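Local structure of putative sensory box/GGDEF family protein (Vibrio parahaemolyticus, 3LID) at residues Y146-S151 against R208-I213; I191-H196 against Y200-D205; L78-R83 against E136-K141. The protein is probably a membrane-bound sensor that couples signal detection to cyclic di-GMP synthesis from GTP, this chain being its extracellular PDC-fold sensor domain. All coordinates share one frame; numbering follows the deposited sequence.

Contact 1 (Y146-S151 against R208-I213); sequences YPLSPS and RLYGDI. With EDO (1,2-ethanediol), chain H.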
loop_
_atom_site.group_PDB
_atom_site.type_symbol
_atom_site.label_atom_id
_atom_site.label_comp_id
_atom_site.label_asym_id
_atom_site.label_seq_id
_atom_site.Cartn_x
_atom_site.Cartn_y
_atom_site.Cartn_z
ATOM N N TYR A 146 -13.332 9.212 -3.714
ATOM C CA TYR A 146 -13.155 9.788 -2.357
ATOM C C TYR A 146 -13.990 9.000 -1.403
ATOM O O TYR A 146 -15.145 8.631 -1.745
ATOM C CB TYR A 146 -13.649 11.247 -2.343
ATOM C CG TYR A 146 -12.797 12.196 -3.128
ATOM C CD1 TYR A 146 -11.741 12.882 -2.496
ATOM C CD2 TYR A 146 -12.995 12.403 -4.492
ATOM C CE1 TYR A 146 -10.936 13.782 -3.192
ATOM C CE2 TYR A 146 -12.193 13.322 -5.201
ATOM C CZ TYR A 146 -11.118 13.978 -4.529
ATOM O OH TYR A 146 -10.376 14.875 -5.253
ATOM N N PRO A 147 -13.515 8.813 -0.160
ATOM C CA PRO A 147 -12.201 9.343 0.289
ATOM C C PRO A 147 -11.085 8.710 -0.524
ATOM O O PRO A 147 -11.163 7.532 -0.960
ATOM C CB PRO A 147 -12.048 8.853 1.753
ATOM C CG PRO A 147 -13.372 8.132 2.149
ATOM C CD PRO A 147 -14.248 8.015 0.869
ATOM N N LEU A 148 -9.992 9.462 -0.615
ATOM C CA LEU A 148 -8.892 9.076 -1.481
ATOM C C LEU A 148 -8.355 7.751 -1.066
ATOM O O LEU A 148 -8.198 7.467 0.127
ATOM C CB LEU A 148 -7.779 10.113 -1.442
ATOM C CG LEU A 148 -8.278 11.461 -1.946
ATOM C CD1 LEU A 148 -7.082 12.491 -1.880
ATOM C CD2 LEU A 148 -8.683 11.403 -3.399
ATOM N N SER A 149 -8.026 6.969 -2.070
ATOM C CA SER A 149 -7.724 5.543 -1.899
ATOM C C SER A 149 -6.459 5.075 -2.620
ATOM O O SER A 149 -6.519 4.621 -3.792
ATOM C CB SER A 149 -8.977 4.761 -2.363
ATOM O OG SER A 149 -8.749 3.358 -2.384
ATOM N N PRO A 150 -5.267 5.202 -1.962
ATOM C CA PRO A 150 -4.021 4.800 -2.596
ATOM C C PRO A 150 -3.926 3.245 -2.663
ATOM O O PRO A 150 -4.142 2.555 -1.614
ATOM C CB PRO A 150 -2.885 5.399 -1.679
ATOM C CG PRO A 150 -3.584 5.473 -0.298
ATOM C CD PRO A 150 -5.116 5.710 -0.590
ATOM N N SER A 151 -3.725 2.729 -3.869
ATOM C CA SER A 151 -3.728 1.258 -4.095
ATOM C C SER A 151 -2.486 0.867 -4.820
ATOM O O SER A 151 -2.009 1.592 -5.697
ATOM C CB SER A 151 -4.875 0.776 -5.057
ATOM O OG SER A 151 -6.121 0.743 -4.471
ATOM N N ARG A 208 -1.073 16.263 5.009
ATOM C CA ARG A 208 0.106 16.323 4.155
ATOM C C ARG A 208 0.120 15.264 3.060
ATOM O O ARG A 208 1.085 15.168 2.317
ATOM C CB ARG A 208 1.384 16.217 5.001
ATOM C CG ARG A 208 1.555 14.900 5.688
ATOM C CD ARG A 208 2.924 14.869 6.481
ATOM N NE ARG A 208 3.031 16.026 7.363
ATOM C CZ ARG A 208 4.073 16.288 8.169
ATOM N NH1 ARG A 208 4.064 17.362 8.937
ATOM N NH2 ARG A 208 5.104 15.461 8.261
ATOM N N LEU A 209 -0.970 14.508 2.922
ATOM C CA LEU A 209 -0.908 13.383 1.925
ATOM C C LEU A 209 -1.097 13.784 0.486
ATOM O O LEU A 209 -2.003 14.604 0.178
ATOM C CB LEU A 209 -1.930 12.287 2.278
ATOM C CG LEU A 209 -1.814 11.783 3.683
ATOM C CD1 LEU A 209 -2.823 10.655 3.996
ATOM C CD2 LEU A 209 -0.352 11.265 3.904
ATOM N N TYR A 210 -0.356 13.140 -0.438
ATOM C CA TYR A 210 -0.649 13.134 -1.876
ATOM C C TYR A 210 -0.525 14.528 -2.486
ATOM O O TYR A 210 -1.338 14.933 -3.371
ATOM C CB TYR A 210 -2.072 12.614 -2.198
ATOM C CG TYR A 210 -2.558 11.548 -1.278
ATOM C CD1 TYR A 210 -1.835 10.345 -1.121
ATOM C CD2 TYR A 210 -3.800 11.655 -0.631
ATOM C CE1 TYR A 210 -2.330 9.342 -0.269
ATOM C CE2 TYR A 210 -4.288 10.666 0.212
ATOM C CZ TYR A 210 -3.565 9.491 0.354
ATOM O OH TYR A 210 -3.977 8.497 1.172
ATOM N N GLY A 211 0.595 15.172 -2.138
ATOM C CA GLY A 211 0.874 16.520 -2.672
ATOM C C GLY A 211 1.176 16.514 -4.135
ATOM O O GLY A 211 1.289 17.597 -4.728
ATOM N N ASP A 212 1.388 15.358 -4.748
ATOM C CA ASP A 212 1.634 15.262 -6.170
ATOM C C ASP A 212 0.281 15.298 -6.912
ATOM O O ASP A 212 0.227 15.473 -8.117
ATOM C CB ASP A 212 2.483 14.030 -6.590
ATOM C CG ASP A 212 2.080 12.722 -5.833
ATOM O OD1 ASP A 212 1.276 12.797 -4.870
ATOM O OD2 ASP A 212 2.612 11.699 -6.241
ATOM N N ILE A 213 -0.768 15.119 -6.152
ATOM C CA ILE A 213 -2.157 15.084 -6.736
ATOM C C ILE A 213 -3.007 16.249 -6.295
ATOM O O ILE A 213 -3.772 16.735 -7.109
ATOM C CB ILE A 213 -2.901 13.803 -6.291
ATOM C CG1 ILE A 213 -2.076 12.558 -6.642
ATOM C CG2 ILE A 213 -4.300 13.697 -7.032
ATOM C CD1 ILE A 213 -1.604 12.368 -8.054
HETATM C C1 EDO H . -0.654 9.700 -4.670
HETATM O O1 EDO H . 0.454 10.303 -3.891
HETATM C C2 EDO H . -0.664 8.210 -4.389
HETATM O O2 EDO H . 0.491 7.615 -4.998
HETATM O O HOH W 1 -6.368 9.002 2.219
#
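The ring of Y210 meets L148 and P150 obliquely. L148 sends CD1 to within 3.6 Å of Y210 CD2, and its CB also lies near CE2 as the two side chains slide past each other in opposite directions. P150 runs at about a right angle to the tyrosine, its CG 3.4 Å from Y210 OH. With CG beside the backbone N and chi1 unstaggered at -34°, Y210 sets its ring against both. One ring face is covered from within its own segment, by L209 CB over the centre. At the edge, near the ring plane, are O1 of an ethanediol close to CD1 and a water by the hydroxyl. The water lies 2.7 Å from Y210 OH and donates to L148 O over 3.2 Å, so the phenol is tied to the facing backbone through solvent. The contact joins the start of strand 150-160 in the first sheet to the loop after strand 200-202 of the second, consistent with the tandem PDC modules of this sensor family. Y210 itself has a left-handed backbone conformation and opens a type I turn, closed by I213 N on Y210 O at 2.8 Å. The turn places D212 beside the ethanediol, whose O1 donates to D212 OD1 over 2.8 Å, while D212 OD2 pairs with K195. The same ethanediol, probably from the crystallisation liquor, also bonds to I135 O on strand 131-140.

Contact 2 (I191-H196 against Y200-D205); sequences IELVKH and YIASPD. With EDO (1,2-ethanediol), chain H.
L193 and A202 form the tight centre of this antiparallel pairing. L193 N donates to A202 O at 3.0 Å. I201 N donates to L193 O at 2.9 Å, fairly straight (164°), and A202 N adds a weak bond to the same oxygen. Two residues, I201 and A202, thus stand opposite one. On the face shared by L193 and A202, the leucine CG and CD1 rest against A202 CB, and L193 reaches Y30 of helix 9-45. On the other face V194 and Y200 lie side by side, pointing the same way. V194 CG2 makes a CH-pi contact over one face of the tyrosine ring, offset to its rim, 3.8 Å from the centroid, with F222 packing on both residues. The methyl is put there by a chi1 of 178°, which sends CG1 anti to the backbone N and leaves CG2 beside it.

Buried E192 is gripped at both oxygens. OE2 accepts from S203 OG at 2.6 Å through its anti lone pair and forms a salt bridge with R208, whereas OE1 shares a water with Y200 OH. Packing is sparser toward the two ends. Exposed P204 offers only CD to E192 CG, at 3.8 Å. At the other end partly exposed K195 lays its CD on I201 CG2 (3.6 Å), then bends at chi3 so that NZ meets both hydroxyls of an ethanediol and D212, its salt-bridge partner. The whole is a beta hairpin with a classic bulge, set in the second antiparallel sheet of the PDC-fold domain.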
loop_
_atom_site.group_PDB
_atom_site.type_symbol
_atom_site.label_atom_id
_atom_site.label_comp_id
_atom_site.label_asym_id
_atom_site.label_seq_id
_atom_site.Cartn_x
_atom_site.Cartn_y
_atom_site.Cartn_z
ATOM N N ILE A 191 5.004 5.946 11.954
ATOM C CA ILE A 191 5.890 5.908 10.812
ATOM C C ILE A 191 5.146 6.535 9.654
ATOM O O ILE A 191 3.986 6.193 9.436
ATOM C CB ILE A 191 6.332 4.469 10.511
ATOM C CG1 ILE A 191 7.164 3.943 11.673
ATOM C CG2 ILE A 191 7.016 4.349 9.052
ATOM C CD1 ILE A 191 7.685 2.603 11.481
ATOM N N GLU A 192 5.762 7.447 8.952
ATOM C CA GLU A 192 5.164 8.048 7.766
ATOM C C GLU A 192 5.758 7.317 6.570
ATOM O O GLU A 192 6.907 6.823 6.628
ATOM C CB GLU A 192 5.510 9.563 7.680
ATOM C CG GLU A 192 4.731 10.341 8.734
ATOM C CD GLU A 192 5.165 11.797 8.835
ATOM O OE1 GLU A 192 6.335 12.020 9.182
ATOM O OE2 GLU A 192 4.351 12.696 8.566
ATOM N N LEU A 193 5.011 7.258 5.456
ATOM C CA LEU A 193 5.591 6.699 4.253
ATOM C C LEU A 193 5.727 7.802 3.233
ATOM O O LEU A 193 4.754 8.504 2.916
ATOM C CB LEU A 193 4.604 5.641 3.598
ATOM C CG LEU A 193 4.274 4.484 4.556
ATOM C CD1 LEU A 193 3.204 3.536 3.819
ATOM C CD2 LEU A 193 5.552 3.700 4.825
ATOM N N VAL A 194 6.913 7.929 2.700
ATOM C CA VAL A 194 7.298 8.918 1.700
ATOM C C VAL A 194 7.751 8.235 0.505
ATOM O O VAL A 194 8.671 7.390 0.529
ATOM C CB VAL A 194 8.448 9.856 2.291
ATOM C CG1 VAL A 194 8.867 10.846 1.220
ATOM C CG2 VAL A 194 7.865 10.604 3.471
ATOM N N LYS A 195 7.176 8.597 -0.662
ATOM C CA LYS A 195 7.554 7.923 -1.875
ATOM C C LYS A 195 8.877 8.387 -2.437
ATOM O O LYS A 195 9.449 9.388 -1.983
ATOM C CB LYS A 195 6.501 8.252 -2.974
ATOM C CG LYS A 195 5.159 7.574 -2.543
ATOM C CD LYS A 195 4.232 7.629 -3.823
ATOM C CE LYS A 195 3.825 9.107 -4.040
ATOM N NZ LYS A 195 2.842 9.166 -5.316
ATOM N N HIS A 196 9.339 7.683 -3.429
ATOM C CA HIS A 196 10.600 7.998 -4.106
ATOM C C HIS A 196 10.599 9.436 -4.644
ATOM O O HIS A 196 11.684 10.123 -4.739
ATOM C CB HIS A 196 10.699 6.999 -5.259
ATOM C CG HIS A 196 11.849 7.220 -6.170
ATOM N ND1 HIS A 196 13.154 7.196 -5.727
ATOM C CD2 HIS A 196 11.895 7.432 -7.511
ATOM C CE1 HIS A 196 13.957 7.420 -6.751
ATOM N NE2 HIS A 196 13.226 7.561 -7.843
ATOM N N TYR A 200 4.128 12.384 0.434
ATOM C CA TYR A 200 3.668 11.501 1.511
ATOM C C TYR A 200 2.460 10.684 1.107
ATOM O O TYR A 200 1.492 11.251 0.526
ATOM C CB TYR A 200 3.255 12.319 2.694
ATOM C CG TYR A 200 4.453 12.903 3.464
ATOM C CD1 TYR A 200 4.805 12.393 4.692
ATOM C CD2 TYR A 200 5.129 14.047 2.972
ATOM C CE1 TYR A 200 5.898 12.927 5.446
ATOM C CE2 TYR A 200 6.232 14.575 3.711
ATOM C CZ TYR A 200 6.555 14.029 4.930
ATOM O OH TYR A 200 7.607 14.611 5.663
ATOM N N ILE A 201 2.486 9.382 1.423
ATOM C CA ILE A 201 1.260 8.569 1.199
ATOM C C ILE A 201 0.737 8.005 2.501
ATOM O O ILE A 201 -0.313 7.315 2.520
ATOM C CB ILE A 201 1.491 7.455 0.189
ATOM C CG1 ILE A 201 2.660 6.546 0.594
ATOM C CG2 ILE A 201 1.727 8.020 -1.211
ATOM C CD1 ILE A 201 2.695 5.300 -0.295
ATOM N N ALA A 202 1.417 8.242 3.627
ATOM C CA ALA A 202 0.820 7.915 4.891
ATOM C C ALA A 202 1.432 8.779 5.962
ATOM O O ALA A 202 2.654 8.991 5.970
ATOM C CB ALA A 202 1.064 6.401 5.231
ATOM N N SER A 203 0.586 9.222 6.897
ATOM C CA SER A 203 1.035 10.105 7.957
ATOM C C SER A 203 -0.049 10.219 9.033
ATOM O O SER A 203 -1.241 10.152 8.690
ATOM C CB SER A 203 1.380 11.482 7.361
ATOM O OG SER A 203 1.768 12.372 8.383
ATOM N N PRO A 204 0.336 10.441 10.317
ATOM C CA PRO A 204 -0.722 10.740 11.300
ATOM C C PRO A 204 -1.329 12.078 10.925
ATOM O O PRO A 204 -2.479 12.366 11.284
ATOM C CB PRO A 204 0.020 10.733 12.674
ATOM C CG PRO A 204 1.454 10.953 12.317
ATOM C CD PRO A 204 1.657 10.300 10.943
ATOM N N ASP A 205 -0.618 12.845 10.117
ATOM C CA ASP A 205 -1.161 14.102 9.603
ATOM C C ASP A 205 -1.764 14.022 8.180
ATOM O O ASP A 205 -1.063 14.190 7.174
ATOM C CB ASP A 205 -0.102 15.226 9.684
ATOM C CG ASP A 205 -0.596 16.542 9.099
ATOM O OD1 ASP A 205 -1.837 16.737 9.001
ATOM O OD2 ASP A 205 0.259 17.378 8.700
HETATM C C1 EDO H . -0.654 9.700 -4.670
HETATM O O1 EDO H . 0.454 10.303 -3.891
HETATM C C2 EDO H . -0.664 8.210 -4.389
HETATM O O2 EDO H . 0.491 7.615 -4.998
HETATM O O HOH W 2 7.897 13.844 8.144
#

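Contact 3 (L78-R83 against E136-K141); sequences LYKQIR and ELERDK. With PO4 (phosphate ion), chain C.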
loop_
_atom_site.group_PDB
_atom_site.type_symbol
_atom_site.label_atom_id
_atom_site.label_comp_id
_atom_site.label_asym_id
_atom_site.label_seq_id
_atom_site.Cartn_x
_atom_site.Cartn_y
_atom_site.Cartn_z
ATOM N N LEU A 78 -6.456 -6.992 3.270
ATOM C CA LEU A 78 -5.670 -5.945 2.672
ATOM C C LEU A 78 -6.012 -5.654 1.201
ATOM O O LEU A 78 -5.421 -4.732 0.615
ATOM C CB LEU A 78 -4.143 -6.233 2.767
ATOM C CG LEU A 78 -3.694 -7.601 2.209
ATOM C CD1 LEU A 78 -3.455 -7.406 0.780
ATOM C CD2 LEU A 78 -2.336 -8.051 2.884
ATOM N N TYR A 79 -6.932 -6.425 0.650
ATOM C CA TYR A 79 -7.429 -6.121 -0.741
ATOM C C TYR A 79 -8.719 -5.336 -0.711
ATOM O O TYR A 79 -9.694 -5.793 -0.121
ATOM C CB TYR A 79 -7.631 -7.399 -1.565
ATOM C CG TYR A 79 -6.397 -8.231 -1.618
ATOM C CD1 TYR A 79 -5.331 -7.858 -2.417
ATOM C CD2 TYR A 79 -6.261 -9.390 -0.798
ATOM C CE1 TYR A 79 -4.159 -8.607 -2.465
ATOM C CE2 TYR A 79 -5.092 -10.146 -0.861
ATOM C CZ TYR A 79 -4.034 -9.714 -1.640
ATOM O OH TYR A 79 -2.870 -10.450 -1.688
ATOM N N LYS A 80 -8.691 -4.132 -1.278
ATOM C CA LYS A 80 -9.868 -3.302 -1.376
ATOM C C LYS A 80 -10.765 -3.775 -2.574
ATOM O O LYS A 80 -11.971 -3.670 -2.521
ATOM C CB LYS A 80 -9.418 -1.860 -1.526
ATOM C CG LYS A 80 -10.619 -0.929 -1.454
ATOM C CD LYS A 80 -10.191 0.423 -0.898
ATOM C CE LYS A 80 -11.383 1.316 -0.695
ATOM N NZ LYS A 80 -11.934 1.704 -2.026
ATOM N N GLN A 81 -10.146 -4.359 -3.578
ATOM C CA GLN A 81 -10.894 -4.961 -4.677
ATOM C C GLN A 81 -10.133 -6.112 -5.205
ATOM O O GLN A 81 -8.931 -6.132 -5.126
ATOM C CB GLN A 81 -10.976 -3.963 -5.904
ATOM C CG GLN A 81 -11.693 -2.668 -5.543
ATOM C CD GLN A 81 -11.781 -1.771 -6.779
ATOM O OE1 GLN A 81 -10.997 -0.805 -6.962
ATOM N NE2 GLN A 81 -12.692 -2.135 -7.662
ATOM N N ILE A 82 -10.857 -7.077 -5.801
ATOM C CA ILE A 82 -10.271 -8.204 -6.485
ATOM C C ILE A 82 -11.123 -8.319 -7.761
ATOM O O ILE A 82 -12.354 -8.414 -7.661
ATOM C CB ILE A 82 -10.400 -9.506 -5.694
ATOM C CG1 ILE A 82 -9.615 -9.321 -4.353
ATOM C CG2 ILE A 82 -9.797 -10.712 -6.530
ATOM C CD1 ILE A 82 -9.809 -10.570 -3.440
ATOM N N ARG A 83 -10.464 -8.212 -8.917
ATOM C CA ARG A 83 -11.198 -8.130 -10.171
ATOM C C ARG A 83 -10.606 -9.017 -11.228
ATOM O O ARG A 83 -9.416 -9.357 -11.257
ATOM C CB ARG A 83 -11.057 -6.736 -10.717
ATOM C CG ARG A 83 -11.912 -5.713 -9.900
ATOM C CD ARG A 83 -11.762 -4.260 -10.455
ATOM N NE ARG A 83 -10.384 -3.796 -10.142
ATOM C CZ ARG A 83 -9.928 -2.588 -10.508
ATOM N NH1 ARG A 83 -10.724 -1.737 -11.224
ATOM N NH2 ARG A 83 -8.702 -2.193 -10.130
ATOM N N GLU A 136 -1.031 4.269 -6.544
ATOM C CA GLU A 136 -1.782 5.284 -7.317
ATOM C C GLU A 136 -3.200 5.272 -6.809
ATOM O O GLU A 136 -3.767 4.193 -6.463
ATOM C CB GLU A 136 -1.776 4.853 -8.786
ATOM C CG GLU A 136 -2.615 5.705 -9.677
ATOM C CD GLU A 136 -2.430 5.200 -11.116
ATOM O OE1 GLU A 136 -1.393 5.489 -11.726
ATOM O OE2 GLU A 136 -3.308 4.504 -11.650
ATOM N N LEU A 137 -3.776 6.465 -6.736
ATOM C CA LEU A 137 -5.150 6.573 -6.158
ATOM C C LEU A 137 -6.148 5.881 -7.099
ATOM O O LEU A 137 -6.011 5.908 -8.323
ATOM C CB LEU A 137 -5.530 8.062 -6.090
ATOM C CG LEU A 137 -4.614 8.833 -5.132
ATOM C CD1 LEU A 137 -4.825 10.350 -5.134
ATOM C CD2 LEU A 137 -4.866 8.328 -3.722
ATOM N N GLU A 138 -7.159 5.289 -6.502
ATOM C CA GLU A 138 -8.282 4.709 -7.298
ATOM C C GLU A 138 -9.138 5.760 -8.019
ATOM O O GLU A 138 -9.316 6.883 -7.505
ATOM C CB GLU A 138 -9.159 3.933 -6.390
ATOM C CG GLU A 138 -8.406 2.654 -5.919
ATOM C CD GLU A 138 -9.254 1.697 -5.058
ATOM O OE1 GLU A 138 -10.265 2.127 -4.516
ATOM O OE2 GLU A 138 -8.932 0.451 -4.895
ATOM N N ARG A 139 -9.647 5.366 -9.180
ATOM C CA ARG A 139 -10.565 6.250 -9.919
ATOM C C ARG A 139 -11.785 5.448 -10.416
ATOM O O ARG A 139 -11.721 4.217 -10.578
ATOM C CB ARG A 139 -9.850 6.818 -11.163
ATOM C CG ARG A 139 -8.718 7.841 -10.762
ATOM C CD ARG A 139 -7.948 8.453 -11.977
ATOM N NE ARG A 139 -6.984 9.429 -11.419
ATOM C CZ ARG A 139 -7.092 10.747 -11.343
ATOM N NH1 ARG A 139 -8.158 11.427 -11.812
ATOM N NH2 ARG A 139 -6.053 11.432 -10.783
ATOM N N ASP A 140 -12.868 6.208 -10.694
ATOM C CA ASP A 140 -14.129 5.675 -11.319
ATOM C C ASP A 140 -14.357 6.587 -12.515
ATOM O O ASP A 140 -14.540 7.796 -12.333
ATOM C CB ASP A 140 -15.343 5.923 -10.397
ATOM C CG ASP A 140 -15.286 5.225 -9.085
ATOM O OD1 ASP A 140 -14.795 4.065 -8.997
ATOM O OD2 ASP A 140 -15.867 5.803 -8.112
ATOM N N LYS A 141 -14.393 6.001 -13.724
ATOM C CA LYS A 141 -14.572 6.773 -14.986
ATOM C C LYS A 141 -13.627 7.957 -15.024
ATOM O O LYS A 141 -14.013 9.116 -15.331
ATOM C CB LYS A 141 -16.048 7.195 -15.077
ATOM C CG LYS A 141 -16.898 5.945 -15.346
ATOM C CD LYS A 141 -18.381 6.276 -15.275
ATOM C CE LYS A 141 -19.026 5.736 -16.498
ATOM N NZ LYS A 141 -18.452 6.671 -17.501
HETATM P P PO4 C . -8.947 1.418 -9.990
HETATM O O1 PO4 C . -10.146 1.304 -9.029
HETATM O O2 PO4 C . -9.552 1.059 -11.354
HETATM O O3 PO4 C . -7.861 0.433 -9.665
HETATM O O4 PO4 C . -8.413 2.846 -10.011
#
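K80 and E138 are joined by a salt bridge, NZ to OE1 at 3.0 Å, made on the syn side of the carboxylate, a little out of its plane. The lysine is extended until its last torsion, where a bend (chi4 -69°) brings the ammonium to E138 OE1. Both acid oxygens have further partners: OE2 accepts from N171 ND2 and more weakly from S151 OG, and OE1 takes a weak bond from S149 OG. The side chains of Q81 and E138 approach each other from opposite directions, amide and carboxylate planes 81° apart, and the amide also lies over one face of the R83 guanidinium, offset to its rim.

R83 turns the edge of that guanidinium to a phosphate. NH1 donates to phosphate O2 at 3.0 Å and NH2 to O3 at 2.8 Å; NH1 also pairs with E91 in a salt bridge and NH2 with N171 in a hydrogen bond. From the other segment R139 contributes its backbone, N to phosphate O4 at 2.9 Å in a nearly straight bond (162°). K113, R116, Y118, R153 and N171 complete the shell. The ion is probably from the crystallisation liquor, yet this dense set of donors is consistent with a pocket suited to an anionic group; E138, lying right beside the anion, probably has its negative charge moderated by K80 and by the hydroxyl and amide donors around it.

All three contacts are largely buried, but they differ in chemistry. Contact 3 belongs to the first sheet and is polar, organised by charge and a bound anion. Contact 2 belongs to the second sheet and is a backbone-paired hairpin with apolar faces. Contact 1 lies between them, an apolar meeting of the two parts with water and ethanediol at its borders. It touches both neighbours: the 146-151 segment runs beside strand 131-140, with probable bonds S149 O to E138 N and S151 O to E136 N, while Y210 N reaches Y200 O and the ethanediol is shared with contact 2. Contacts 2 and 3 do not touch, their centres about 19 Å apart.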